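Telomerase reverse transcriptase (Candida tropicalis MYA-3404, PDB 6ZD1) probably extends chromosome ends as a reverse transcriptase, adding simple telomeric repeats copied from a template within its RNA component. Local coordinates at residues S46-C51 with G91-L96. Numbering follows the deposited sequence.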
loop_
_atom_site.group_PDB
_atom_site.type_symbol
_atom_site.label_atom_id
_atom_site.label_comp_id
_atom_site.label_asym_id
_atom_site.label_seq_id
_atom_site.Cartn_x
_atom_site.Cartn_y
_atom_site.Cartn_z
ATOM N N SER A 46 -22.904 -17.716 25.500
ATOM C CA SER A 46 -22.675 -18.318 26.808
ATOM C C SER A 46 -21.281 -18.921 26.907
ATOM O O SER A 46 -20.595 -18.748 27.922
ATOM C CB SER A 46 -23.734 -19.382 27.099
ATOM O OG SER A 46 -23.527 -20.536 26.303
ATOM N N ASN A 47 -20.840 -19.621 25.860
ATOM C CA ASN A 47 -19.487 -20.160 25.865
ATOM C C ASN A 47 -18.454 -19.047 25.925
ATOM O O ASN A 47 -17.399 -19.210 26.549
ATOM C CB ASN A 47 -19.265 -21.034 24.630
ATOM C CG ASN A 47 -20.085 -22.306 24.670
ATOM O OD1 ASN A 47 -20.365 -22.839 25.744
ATOM N ND2 ASN A 47 -20.472 -22.803 23.501
ATOM N N ASP A 48 -18.757 -17.903 25.308
ATOM C CA ASP A 48 -17.837 -16.771 25.323
ATOM C C ASP A 48 -17.581 -16.278 26.744
ATOM O O ASP A 48 -16.447 -15.931 27.093
ATOM C CB ASP A 48 -18.398 -15.647 24.453
ATOM C CG ASP A 48 -17.488 -14.443 24.393
ATOM O OD1 ASP A 48 -16.263 -14.606 24.581
ATOM O OD2 ASP A 48 -18.003 -13.329 24.166
ATOM N N LYS A 49 -18.620 -16.246 27.582
ATOM C CA LYS A 49 -18.462 -15.666 28.912
ATOM C C LYS A 49 -17.684 -16.583 29.848
ATOM O O LYS A 49 -16.977 -16.097 30.739
ATOM C CB LYS A 49 -19.828 -15.330 29.513
ATOM C CG LYS A 49 -20.738 -14.527 28.592
ATOM C CD LYS A 49 -20.020 -13.342 27.958
ATOM C CE LYS A 49 -20.858 -12.739 26.835
ATOM N NZ LYS A 49 -20.161 -11.656 26.083
ATOM N N LYS A 50 -17.791 -17.900 29.670
ATOM C CA LYS A 50 -17.104 -18.856 30.530
ATOM C C LYS A 50 -15.834 -19.420 29.903
ATOM O O LYS A 50 -15.142 -20.213 30.550
ATOM C CB LYS A 50 -18.047 -20.002 30.919
ATOM C CG LYS A 50 -18.547 -20.842 29.754
ATOM C CD LYS A 50 -19.417 -22.000 30.236
ATOM C CE LYS A 50 -19.947 -22.824 29.068
ATOM N NZ LYS A 50 -18.851 -23.401 28.237
ATOM N N CYS A 51 -15.516 -19.042 28.666
ATOM C CA CYS A 51 -14.270 -19.470 28.043
ATOM C C CYS A 51 -13.086 -18.840 28.767
ATOM O O CYS A 51 -13.050 -17.623 28.975
ATOM C CB CYS A 51 -14.258 -19.085 26.563
ATOM S SG CYS A 51 -12.848 -19.690 25.591
ATOM N N GLY A 91 -13.702 -23.668 18.240
ATOM C CA GLY A 91 -14.276 -24.928 18.682
ATOM C C GLY A 91 -15.017 -24.785 19.997
ATOM O O GLY A 91 -16.147 -25.257 20.146
ATOM N N LYS A 92 -14.391 -24.115 20.968
ATOM C CA LYS A 92 -15.053 -23.858 22.244
ATOM C C LYS A 92 -16.282 -22.974 22.064
ATOM O O LYS A 92 -17.307 -23.184 22.723
ATOM C CB LYS A 92 -14.070 -23.219 23.226
ATOM C CG LYS A 92 -13.056 -24.186 23.819
ATOM C CD LYS A 92 -11.997 -23.443 24.622
ATOM C CE LYS A 92 -11.770 -24.073 25.994
ATOM N NZ LYS A 92 -12.939 -23.894 26.908
ATOM N N LEU A 93 -16.199 -21.981 21.175
ATOM C CA LEU A 93 -17.292 -21.024 21.026
ATOM C C LEU A 93 -18.480 -21.636 20.295
ATOM O O LEU A 93 -19.637 -21.380 20.653
ATOM C CB LEU A 93 -16.797 -19.782 20.284
ATOM C CG LEU A 93 -16.377 -18.573 21.121
ATOM C CD1 LEU A 93 -17.601 -17.943 21.760
ATOM C CD2 LEU A 93 -15.364 -18.965 22.184
ATOM N N LEU A 94 -18.219 -22.443 19.270
ATOM C CA LEU A 94 -19.277 -22.960 18.418
ATOM C C LEU A 94 -19.439 -24.460 18.617
ATOM O O LEU A 94 -18.510 -25.226 18.313
ATOM C CB LEU A 94 -18.986 -22.645 16.953
ATOM C CG LEU A 94 -19.460 -21.284 16.432
ATOM C CD1 LEU A 94 -18.777 -20.123 17.147
ATOM C CD2 LEU A 94 -19.243 -21.197 14.930
ATOM N N PRO A 95 -20.579 -24.917 19.132
ATOM C CA PRO A 95 -20.867 -26.356 19.157
ATOM C C PRO A 95 -20.964 -26.921 17.745
ATOM O O PRO A 95 -21.000 -26.191 16.752
ATOM C CB PRO A 95 -22.204 -26.442 19.903
ATOM C CG PRO A 95 -22.805 -25.078 19.774
ATOM C CD PRO A 95 -21.655 -24.120 19.743
ATOM N N LEU A 96 -21.010 -28.256 17.663
ATOM C CA LEU A 96 -20.908 -28.924 16.366
ATOM C C LEU A 96 -22.044 -28.521 15.428
ATOM O O LEU A 96 -21.832 -28.365 14.219
ATOM C CB LEU A 96 -20.884 -30.443 16.548
ATOM C CG LEU A 96 -20.663 -31.249 15.263
ATOM C CD1 LEU A 96 -19.240 -31.079 14.743
ATOM C CD2 LEU A 96 -20.992 -32.716 15.470
#
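Asn47 and Leu93 bring the C-terminal ends of helices 36-50 and 79-93 together, their CA atoms 5.4 Å apart, where Cys51 and Leu94 leave helical geometry. Asn47 carries the polar part of the contact. With CG beside its own backbone N (chi1 -68°), its amide reaches the last turn of helix 79-93, where ND2 donates to Leu93 O at 3.3 Å. The N-H points almost straight at the oxygen (177°), and Leu93 O lies in the plane of the Asn47 amide, but the donor arrives from above the Leu93 carbonyl plane rather than on a lone pair. Lys92 O is equally near ND2, yet at too poor an angle to bond. Asparagine suits this place because its amide can also accept: Lys50 NZ, one turn on, donates to OD1 at 3.0 Å, so both ends of the amide have a partner, which probably sets which way round it lies.

Beside this bond, branched Leu93 spreads its methyls over two residues, CD1 against Asp48 CB at 3.6 Å and CD2 near Cys51 SG at 4.3 Å. The compact thiol of Cys51 lies against the aliphatic part of Lys92, whose CD is 4.0 Å from SG. Asp48 offers only its methylene here; its carboxylate, with CG anti to the backbone N (chi1 -179°), bonds Tyr53 OH and the backbone N-H groups of Glu2, Ile3 and Ile4. The contact therefore joins the C-terminal end of helix 36-50 to that of helix 79-93, the latter within the telomerase RNA-binding region, through one side-chain-to-backbone bond flanked by apolar packing, and the Lys50 ammonium on OD1 would probably polarise the amide and make ND2 a stronger donor.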